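Amino acid ABC superfamily ATP binding cassette transporter, binding protein (Streptococcus pneumoniae, PDB 4H5G) binds L-arginine and probably delivers amino acids to an ABC transporter as its membrane-anchored extracellular substrate-binding protein. Local coordinates at residues 49-54 and 212-217; 94-99 and 221-226; 116-121 and 140-145. One frame throughout, in Å; residues are numbered along the deposited sequence.

Contact 1 of 3, residues 49-54 and 212-217; sequences ADELGV and KEVVDK. With EDO (1,2-ethanediol), chain K.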
loop_
_atom_site.group_PDB
_atom_site.type_symbol
_atom_site.label_atom_id
_atom_site.label_comp_id
_atom_site.label_asym_id
_atom_site.label_seq_id
_atom_site.Cartn_x
_atom_site.Cartn_y
_atom_site.Cartn_z
ATOM N N ALA A 49 -10.979 -14.433 2.737
ATOM C CA ALA A 49 -11.917 -14.770 3.817
ATOM C C ALA A 49 -13.011 -15.680 3.291
ATOM O O ALA A 49 -13.363 -16.669 3.937
ATOM C CB ALA A 49 -12.515 -13.490 4.445
ATOM N N ASP A 50 -13.541 -15.359 2.108
ATOM C CA ASP A 50 -14.580 -16.184 1.480
ATOM C C ASP A 50 -14.097 -17.601 1.186
ATOM O O ASP A 50 -14.832 -18.569 1.357
ATOM C CB ASP A 50 -15.086 -15.540 0.167
ATOM C CG ASP A 50 -15.905 -14.278 0.398
ATOM O OD1 ASP A 50 -16.317 -14.023 1.541
ATOM O OD2 ASP A 50 -16.143 -13.539 -0.585
ATOM N N GLU A 51 -12.862 -17.714 0.720
ATOM C CA GLU A 51 -12.297 -19.030 0.415
ATOM C C GLU A 51 -12.205 -19.867 1.687
ATOM O O GLU A 51 -12.470 -21.067 1.666
ATOM C CB GLU A 51 -10.906 -18.878 -0.217
ATOM C CG GLU A 51 -10.326 -20.164 -0.788
ATOM C CD GLU A 51 -10.988 -20.571 -2.099
ATOM O OE1 GLU A 51 -11.339 -19.686 -2.901
ATOM O OE2 GLU A 51 -11.167 -21.777 -2.327
ATOM N N LEU A 52 -11.849 -19.220 2.797
ATOM C CA LEU A 52 -11.697 -19.907 4.088
ATOM C C LEU A 52 -13.032 -20.169 4.768
ATOM O O LEU A 52 -13.108 -20.955 5.718
ATOM C CB LEU A 52 -10.798 -19.094 5.022
ATOM C CG LEU A 52 -9.317 -19.116 4.642
ATOM C CD1 LEU A 52 -8.559 -18.011 5.373
ATOM C CD2 LEU A 52 -8.701 -20.487 4.954
ATOM N N GLY A 53 -14.074 -19.491 4.290
ATOM C CA GLY A 53 -15.412 -19.626 4.851
ATOM C C GLY A 53 -15.600 -18.879 6.164
ATOM O O GLY A 53 -16.340 -19.335 7.027
ATOM N N VAL A 54 -14.925 -17.737 6.312
ATOM C CA VAL A 54 -15.003 -16.943 7.549
ATOM C C VAL A 54 -15.290 -15.473 7.258
ATOM O O VAL A 54 -15.189 -15.023 6.112
ATOM C CB VAL A 54 -13.704 -17.042 8.383
ATOM C CG1 VAL A 54 -13.426 -18.490 8.793
ATOM C CG2 VAL A 54 -12.505 -16.454 7.615
ATOM N N LYS A 212 -0.601 -19.771 3.930
ATOM C CA LYS A 212 0.030 -19.219 2.719
ATOM C C LYS A 212 -0.474 -19.910 1.449
ATOM O O LYS A 212 -0.702 -19.253 0.426
ATOM C CB LYS A 212 1.565 -19.303 2.803
ATOM C CG LYS A 212 2.290 -18.812 1.516
ATOM C CD LYS A 212 3.812 -18.698 1.701
ATOM C CE LYS A 212 4.568 -18.984 0.385
ATOM N NZ LYS A 212 4.250 -18.011 -0.730
ATOM N N GLU A 213 -0.665 -21.228 1.517
ATOM C CA GLU A 213 -1.168 -21.984 0.359
ATOM C C GLU A 213 -2.539 -21.496 -0.069
ATOM O O GLU A 213 -2.831 -21.386 -1.272
ATOM C CB GLU A 213 -1.226 -23.500 0.653
ATOM C CG GLU A 213 0.143 -24.174 0.758
ATOM C CD GLU A 213 0.064 -25.680 0.726
ATOM O OE1 GLU A 213 -1.048 -26.225 0.515
ATOM O OE2 GLU A 213 1.128 -26.317 0.909
ATOM N N VAL A 214 -3.391 -21.217 0.912
ATOM C CA VAL A 214 -4.741 -20.738 0.609
ATOM C C VAL A 214 -4.672 -19.332 0.025
ATOM O O VAL A 214 -5.327 -19.022 -0.973
ATOM C CB VAL A 214 -5.640 -20.721 1.861
ATOM C CG1 VAL A 214 -7.038 -20.199 1.514
ATOM C CG2 VAL A 214 -5.720 -22.113 2.466
ATOM N N VAL A 215 -3.870 -18.479 0.644
ATOM C CA VAL A 215 -3.681 -17.125 0.121
ATOM C C VAL A 215 -3.126 -17.136 -1.309
ATOM O O VAL A 215 -3.600 -16.396 -2.169
ATOM C CB VAL A 215 -2.781 -16.271 1.041
ATOM C CG1 VAL A 215 -2.513 -14.894 0.405
ATOM C CG2 VAL A 215 -3.447 -16.084 2.413
ATOM N N ASP A 216 -2.129 -17.974 -1.561
ATOM C CA ASP A 216 -1.532 -18.077 -2.901
ATOM C C ASP A 216 -2.536 -18.578 -3.929
ATOM O O ASP A 216 -2.540 -18.142 -5.084
ATOM C CB ASP A 216 -0.295 -19.003 -2.871
ATOM C CG ASP A 216 0.918 -18.358 -2.201
ATOM O OD1 ASP A 216 0.902 -17.132 -1.963
ATOM O OD2 ASP A 216 1.901 -19.080 -1.937
ATOM N N LYS A 217 -3.385 -19.507 -3.512
ATOM C CA LYS A 217 -4.377 -20.066 -4.431
ATOM C C LYS A 217 -5.351 -18.975 -4.865
ATOM O O LYS A 217 -5.675 -18.836 -6.054
ATOM C CB LYS A 217 -5.132 -21.216 -3.756
ATOM C CG LYS A 217 -6.322 -21.717 -4.549
ATOM C CD LYS A 217 -7.120 -22.713 -3.718
ATOM C CE LYS A 217 -8.389 -23.116 -4.440
ATOM N NZ LYS A 217 -8.059 -23.907 -5.656
HETATM C C1 EDO K . -12.379 -24.168 -5.232
HETATM O O1 EDO K . -11.963 -23.910 -3.883
HETATM C C2 EDO K . -11.289 -23.795 -6.231
HETATM O O2 EDO K . -10.596 -24.966 -6.687
#

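Contact 2 of 3, residues 94-99 and 221-226; sequences FSIPYY and KLKDEG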
loop_
_atom_site.group_PDB
_atom_site.type_symbol
_atom_site.label_atom_id
_atom_site.label_comp_id
_atom_site.label_asym_id
_atom_site.label_seq_id
_atom_site.Cartn_x
_atom_site.Cartn_y
_atom_site.Cartn_z
ATOM N N PHE A 94 5.856 -14.250 2.797
ATOM C CA PHE A 94 4.950 -13.505 1.935
ATOM C C PHE A 94 4.272 -14.449 0.973
ATOM O O PHE A 94 4.833 -15.488 0.586
ATOM C CB PHE A 94 5.698 -12.433 1.127
ATOM C CG PHE A 94 6.046 -11.202 1.920
ATOM C CD1 PHE A 94 7.254 -11.112 2.588
ATOM C CD2 PHE A 94 5.162 -10.131 1.989
ATOM C CE1 PHE A 94 7.578 -9.974 3.318
ATOM C CE2 PHE A 94 5.480 -8.989 2.715
ATOM C CZ PHE A 94 6.692 -8.911 3.376
ATOM N N SER A 95 3.068 -14.059 0.581
ATOM C CA SER A 95 2.335 -14.735 -0.481
ATOM C C SER A 95 3.096 -14.468 -1.768
ATOM O O SER A 95 4.002 -13.628 -1.805
ATOM C CB SER A 95 0.931 -14.137 -0.601
ATOM O OG SER A 95 0.991 -12.856 -1.184
ATOM N N ILE A 96 2.730 -15.183 -2.829
ATOM C CA ILE A 96 3.154 -14.788 -4.169
ATOM C C ILE A 96 2.694 -13.341 -4.405
ATOM O O ILE A 96 1.741 -12.876 -3.785
ATOM C CB ILE A 96 2.575 -15.736 -5.240
ATOM C CG1 ILE A 96 1.044 -15.676 -5.248
ATOM C CG2 ILE A 96 3.119 -17.163 -5.034
ATOM C CD1 ILE A 96 0.389 -16.575 -6.317
ATOM N N PRO A 97 3.374 -12.607 -5.303
ATOM C CA PRO A 97 2.943 -11.221 -5.536
ATOM C C PRO A 97 1.502 -11.185 -6.055
ATOM O O PRO A 97 1.133 -12.069 -6.833
ATOM C CB PRO A 97 3.858 -10.757 -6.675
ATOM C CG PRO A 97 5.013 -11.659 -6.648
ATOM C CD PRO A 97 4.580 -12.964 -6.066
ATOM N N TYR A 98 0.713 -10.198 -5.643
ATOM C CA TYR A 98 -0.603 -10.006 -6.250
ATOM C C TYR A 98 -0.646 -8.834 -7.220
ATOM O O TYR A 98 -1.519 -8.767 -8.088
ATOM C CB TYR A 98 -1.700 -9.872 -5.180
ATOM C CG TYR A 98 -1.552 -8.728 -4.206
ATOM C CD1 TYR A 98 -1.994 -7.454 -4.534
ATOM C CD2 TYR A 98 -1.005 -8.930 -2.934
ATOM C CE1 TYR A 98 -1.892 -6.399 -3.639
ATOM C CE2 TYR A 98 -0.901 -7.867 -2.017
ATOM C CZ TYR A 98 -1.355 -6.614 -2.385
ATOM O OH TYR A 98 -1.276 -5.552 -1.486
ATOM N N TYR A 99 0.295 -7.899 -7.075
ATOM C CA TYR A 99 0.392 -6.764 -7.997
ATOM C C TYR A 99 1.779 -6.138 -7.938
ATOM O O TYR A 99 2.357 -5.991 -6.864
ATOM C CB TYR A 99 -0.651 -5.691 -7.652
ATOM C CG TYR A 99 -0.971 -4.764 -8.810
ATOM C CD1 TYR A 99 -1.640 -5.233 -9.931
ATOM C CD2 TYR A 99 -0.608 -3.425 -8.786
ATOM C CE1 TYR A 99 -1.940 -4.401 -11.001
ATOM C CE2 TYR A 99 -0.902 -2.588 -9.855
ATOM C CZ TYR A 99 -1.568 -3.085 -10.956
ATOM O OH TYR A 99 -1.876 -2.258 -12.020
ATOM N N LYS A 221 -5.561 -17.164 -8.721
ATOM C CA LYS A 221 -6.821 -17.118 -9.465
ATOM C C LYS A 221 -7.176 -15.680 -9.861
ATOM O O LYS A 221 -7.623 -15.425 -10.986
ATOM C CB LYS A 221 -7.928 -17.746 -8.621
ATOM C CG LYS A 221 -9.322 -17.398 -9.065
ATOM C CD LYS A 221 -9.803 -18.341 -10.118
ATOM C CE LYS A 221 -11.310 -18.502 -10.002
ATOM N NZ LYS A 221 -11.771 -19.686 -10.774
ATOM N N LEU A 222 -6.968 -14.741 -8.950
ATOM C CA LEU A 222 -7.219 -13.318 -9.255
ATOM C C LEU A 222 -6.334 -12.836 -10.402
ATOM O O LEU A 222 -6.812 -12.193 -11.339
ATOM C CB LEU A 222 -6.977 -12.440 -8.019
ATOM C CG LEU A 222 -7.886 -12.667 -6.811
ATOM C CD1 LEU A 222 -7.375 -11.851 -5.630
ATOM C CD2 LEU A 222 -9.326 -12.287 -7.126
ATOM N N LYS A 223 -5.043 -13.144 -10.339
ATOM C CA LYS A 223 -4.140 -12.710 -11.411
ATOM C C LYS A 223 -4.495 -13.374 -12.732
ATOM O O LYS A 223 -4.425 -12.738 -13.791
ATOM C CB LYS A 223 -2.662 -12.985 -11.049
ATOM C CG LYS A 223 -2.161 -12.214 -9.827
ATOM C CD LYS A 223 -0.628 -12.243 -9.747
ATOM C CE LYS A 223 -0.125 -13.676 -9.488
ATOM N NZ LYS A 223 1.365 -13.710 -9.200
ATOM N N ASP A 224 -4.861 -14.655 -12.684
ATOM C CA ASP A 224 -5.207 -15.380 -13.908
ATOM C C ASP A 224 -6.439 -14.802 -14.582
ATOM O O ASP A 224 -6.574 -14.862 -15.792
ATOM C CB ASP A 224 -5.439 -16.882 -13.636
ATOM C CG ASP A 224 -4.153 -17.635 -13.317
ATOM O OD1 ASP A 224 -3.069 -17.015 -13.357
ATOM O OD2 ASP A 224 -4.231 -18.860 -13.035
ATOM N N GLU A 225 -7.338 -14.231 -13.795
ATOM C CA GLU A 225 -8.588 -13.727 -14.359
ATOM C C GLU A 225 -8.565 -12.208 -14.547
ATOM O O GLU A 225 -9.553 -11.615 -14.979
ATOM C CB GLU A 225 -9.787 -14.173 -13.489
ATOM C CG GLU A 225 -10.001 -15.688 -13.529
ATOM C CD GLU A 225 -11.227 -16.178 -12.763
ATOM O OE1 GLU A 225 -11.808 -15.411 -11.970
ATOM O OE2 GLU A 225 -11.607 -17.353 -12.966
ATOM N N GLY A 226 -7.427 -11.598 -14.216
ATOM C CA GLY A 226 -7.254 -10.152 -14.305
ATOM C C GLY A 226 -8.015 -9.387 -13.236
ATOM O O GLY A 226 -8.237 -8.181 -13.353
#

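Contact 3 of 3, residues 116-121 and 140-145; sequences KDLTSL and EQLPKA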
loop_
_atom_site.group_PDB
_atom_site.type_symbol
_atom_site.label_atom_id
_atom_site.label_comp_id
_atom_site.label_asym_id
_atom_site.label_seq_id
_atom_site.Cartn_x
_atom_site.Cartn_y
_atom_site.Cartn_z
ATOM N N LYS A 116 12.367 17.497 -13.503
ATOM C CA LYS A 116 12.661 16.564 -14.583
ATOM C C LYS A 116 13.767 15.578 -14.276
ATOM O O LYS A 116 13.857 14.539 -14.922
ATOM C CB LYS A 116 12.984 17.317 -15.868
ATOM C CG LYS A 116 11.744 17.790 -16.571
ATOM C CD LYS A 116 11.956 17.884 -18.059
ATOM C CE LYS A 116 11.633 19.273 -18.511
ATOM N NZ LYS A 116 12.254 20.206 -17.553
ATOM N N ASP A 117 14.618 15.898 -13.306
ATOM C CA ASP A 117 15.716 14.996 -12.962
ATOM C C ASP A 117 15.870 14.866 -11.459
ATOM O O ASP A 117 15.177 15.538 -10.700
ATOM C CB ASP A 117 17.026 15.446 -13.621
ATOM C CG ASP A 117 17.586 16.743 -13.030
ATOM O OD1 ASP A 117 16.866 17.471 -12.308
ATOM O OD2 ASP A 117 18.763 17.037 -13.308
ATOM N N LEU A 118 16.767 13.989 -11.031
ATOM C CA LEU A 118 16.995 13.803 -9.605
ATOM C C LEU A 118 17.687 15.004 -8.967
ATOM O O LEU A 118 17.456 15.308 -7.794
ATOM C CB LEU A 118 17.805 12.535 -9.356
ATOM C CG LEU A 118 17.118 11.248 -9.799
ATOM C CD1 LEU A 118 17.851 10.044 -9.231
ATOM C CD2 LEU A 118 15.669 11.258 -9.365
ATOM N N THR A 119 18.534 15.691 -9.730
ATOM C CA THR A 119 19.236 16.856 -9.198
ATOM C C THR A 119 18.230 17.924 -8.773
ATOM O O THR A 119 18.377 18.549 -7.726
ATOM C CB THR A 119 20.266 17.431 -10.209
ATOM O OG1 THR A 119 21.275 16.442 -10.461
ATOM C CG2 THR A 119 20.929 18.694 -9.667
ATOM N N SER A 120 17.182 18.108 -9.564
ATOM C CA SER A 120 16.149 19.084 -9.212
ATOM C C SER A 120 15.387 18.684 -7.936
ATOM O O SER A 120 15.039 19.545 -7.133
ATOM C CB SER A 120 15.185 19.310 -10.379
ATOM O OG SER A 120 14.434 18.151 -10.656
ATOM N N LEU A 121 15.132 17.389 -7.754
ATOM C CA LEU A 121 14.414 16.893 -6.567
ATOM C C LEU A 121 15.291 16.992 -5.339
ATOM O O LEU A 121 14.813 17.199 -4.224
ATOM C CB LEU A 121 13.997 15.439 -6.750
ATOM C CG LEU A 121 12.860 15.141 -7.710
ATOM C CD1 LEU A 121 12.713 13.644 -7.896
ATOM C CD2 LEU A 121 11.561 15.754 -7.196
ATOM N N GLU A 140 18.295 6.692 0.555
ATOM C CA GLU A 140 19.436 6.053 -0.105
ATOM C C GLU A 140 19.910 6.779 -1.354
ATOM O O GLU A 140 21.108 6.945 -1.564
ATOM C CB GLU A 140 19.082 4.626 -0.522
ATOM C CG GLU A 140 18.911 3.632 0.586
ATOM C CD GLU A 140 18.903 2.220 0.038
ATOM O OE1 GLU A 140 19.830 1.886 -0.729
ATOM O OE2 GLU A 140 17.965 1.457 0.344
ATOM N N GLN A 141 18.964 7.186 -2.194
ATOM C CA GLN A 141 19.308 7.695 -3.517
ATOM C C GLN A 141 19.364 9.213 -3.554
ATOM O O GLN A 141 19.992 9.798 -4.429
ATOM C CB GLN A 141 18.338 7.149 -4.572
ATOM C CG GLN A 141 18.284 5.623 -4.625
ATOM C CD GLN A 141 17.454 5.105 -5.787
ATOM O OE1 GLN A 141 17.475 5.670 -6.885
ATOM N NE2 GLN A 141 16.705 4.035 -5.544
ATOM N N LEU A 142 18.712 9.857 -2.594
ATOM C CA LEU A 142 18.773 11.315 -2.504
ATOM C C LEU A 142 19.123 11.807 -1.098
ATOM O O LEU A 142 18.354 12.555 -0.506
ATOM C CB LEU A 142 17.441 11.924 -2.944
ATOM C CG LEU A 142 16.968 11.576 -4.351
ATOM C CD1 LEU A 142 15.527 12.032 -4.547
ATOM C CD2 LEU A 142 17.882 12.211 -5.396
ATOM N N PRO A 143 20.287 11.391 -0.561
ATOM C CA PRO A 143 20.670 11.745 0.814
ATOM C C PRO A 143 20.802 13.243 1.073
ATOM O O PRO A 143 20.787 13.653 2.231
ATOM C CB PRO A 143 22.036 11.061 0.979
ATOM C CG PRO A 143 22.537 10.879 -0.408
ATOM C CD PRO A 143 21.314 10.547 -1.195
ATOM N N LYS A 144 20.918 14.046 0.020
ATOM C CA LYS A 144 21.124 15.476 0.197
ATOM C C LYS A 144 19.823 16.256 0.201
ATOM O O LYS A 144 19.823 17.473 0.365
ATOM C CB LYS A 144 22.079 16.010 -0.871
ATOM C CG LYS A 144 23.460 15.384 -0.784
ATOM C CD LYS A 144 24.425 16.032 -1.756
ATOM C CE LYS A 144 24.561 15.211 -3.024
ATOM N NZ LYS A 144 25.159 16.025 -4.117
ATOM N N ALA A 145 18.709 15.552 0.026
ATOM C CA ALA A 145 17.411 16.211 0.002
ATOM C C ALA A 145 16.851 16.340 1.421
ATOM O O ALA A 145 17.105 15.493 2.282
ATOM C CB ALA A 145 16.438 15.460 -0.904
#

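Contact 1 of 3, residues 49-54 and 212-217
Glu51 OE2 accepts a hydrogen bond from O1 of a 1,2-ethanediol molecule at 2.8 Å, while the other end of the diol, O2, takes a weak hydrogen bond from Lys217 NZ at 2.9 Å. The diol, probably from the crystallisation liquor, thus bridges two side chains of opposite charge whose charged atoms, Glu51 OE2 and Lys217 NZ, stand 5.0 Å apart. The two chains cross at about a right angle, and the lysine meets the carboxylate through carbon, its CE lying 3.7 Å from Glu51 OE2. Lys217 runs extended as far as CE and bends at its last torsion (chi4 67°), which turns NZ to the diol. Next to these charged side chains, helix 40-52 packs by its last turn on helix 209-225, within the periplasmic binding protein type II fold. Val214 points at the neighbouring helix; its CG1, anti to the backbone N (chi1 179°), sits 3.8 Å from Leu52 CD2 and 4.0 Å from Glu51 CG, touching both side chains obliquely. Leu52 is buried, and Val5, Leu14 and Leu211 also pack against it. Directly after it the helix closes in a Schellman motif: Gly53, with positive phi, is the C-prime residue, and Val54 N reaches back to Ala49 O at 3.0 Å.

Contact 2 of 3, residues 94-99 and 221-226
Lys223 NZ donates a hydrogen bond of 2.9 Å to Pro97 O, the one hydrogen bond between the loop 94-99 and the end of helix 209-225. In this periplasmic binding protein type II fold the loop leads from strand 92-94 to strand 103-108, and the helix lies alongside it. The ammonium group approaches the carbonyl at a C=O...N angle of 154°, tilted 20° from the carbonyl plane. Within the loop, Ser95 OG donates to the carbonyl oxygen of the next residue, Ile96 O, at 2.7 Å, and Ile96 N is held by Asp216 OD1 of the same helix.

Van der Waals contact accompanies the polar grip. The lysine carbons run past two successive carbonyl oxygens: CG lies 3.9 Å from Tyr98 O, and CD lies 3.4 Å from Pro97 O. Ile96 crosses the lysine obliquely, bringing CD1 to 4.2 Å from Lys223 NZ. The ring of Tyr98 leads away from Lys223 into the interior, where it meets the ring of Tyr228 and packs on Met44 and Ile219. A bend in the lysine chain at chi3 (-66°) carries CE to within 3.3 Å of Pro97 O.

Contact 3 of 3, residues 116-121 and 140-145
The first turn of helix 118-122 faces the chain that leaves helix 133-141, with CA atoms 7.7 Å apart at Leu118 and Leu142 and 7.3 Å apart at Leu121 and Ala145. Leu142, the first residue to leave helical geometry, supplies the side chain that fills the interface. Its two methyl groups divide the work: CD2 rests 4.0 Å from Leu118 CB and also touches that residue's backbone, while CD1 lies 4.3 Å from Leu121 CB. CG of Leu142 stands anti to its own carbonyl carbon and beside its backbone N (chi1 -58°), and from there the forked end reaches the two leucines one helical turn apart. Ala145 makes a smaller contact, its CB approaching Leu121 O at 4.1 Å. No hydrogen bond joins the two segments, so the contact between them is one of apolar packing.

In the periplasmic binding protein type II fold this packing joins two connections at the edge of the mixed five-stranded sheet: helix 118-122 precedes strand 125-129, and the turn after helix 133-141 feeds strand 146-150, one of the two outermost strands of the sheet. Ile126 of strand 125-129 lies against both Leu142 and Ala145, while Val190 packs on both Leu118 and Leu121 and Leu192 on Leu118.

Each segment has its own local bracing. Asp117 is the N-cap of helix 118-122; its OD1 receives Ser120 N at 2.8 Å, with an N-H...O angle of 151°, from a position 45° out of the carboxylate plane. On the other segment a type I beta turn runs from Leu142 to Ala145, closed by Ala145 N bonding to Leu142 O at 3.1 Å. Gln141, just before the turn, donates through NE2 to the backbone oxygen of Lys193.

Overall arrangement
Contacts 1 and 2 share helix 209-225, and their centres are 13 Å apart. They touch directly: Lys212 NZ lies 2.9 Å from Phe94 O, and Val215 CG1 packs 3.7 Å from Ser95 CB. The helix packs on helix 40-52 in contact 1 and on the loop 94-99 in contact 2. Contact 3 belongs to the far end of the molecule, its centre about 42 Å from that of contact 1 and 33 Å from that of contact 2. This separation is consistent with the two-lobed build of such binding proteins, with the ligand between the lobes. Contact 2 comes near the bound arginine, the side chain of Tyr98 being about 8 Å from it.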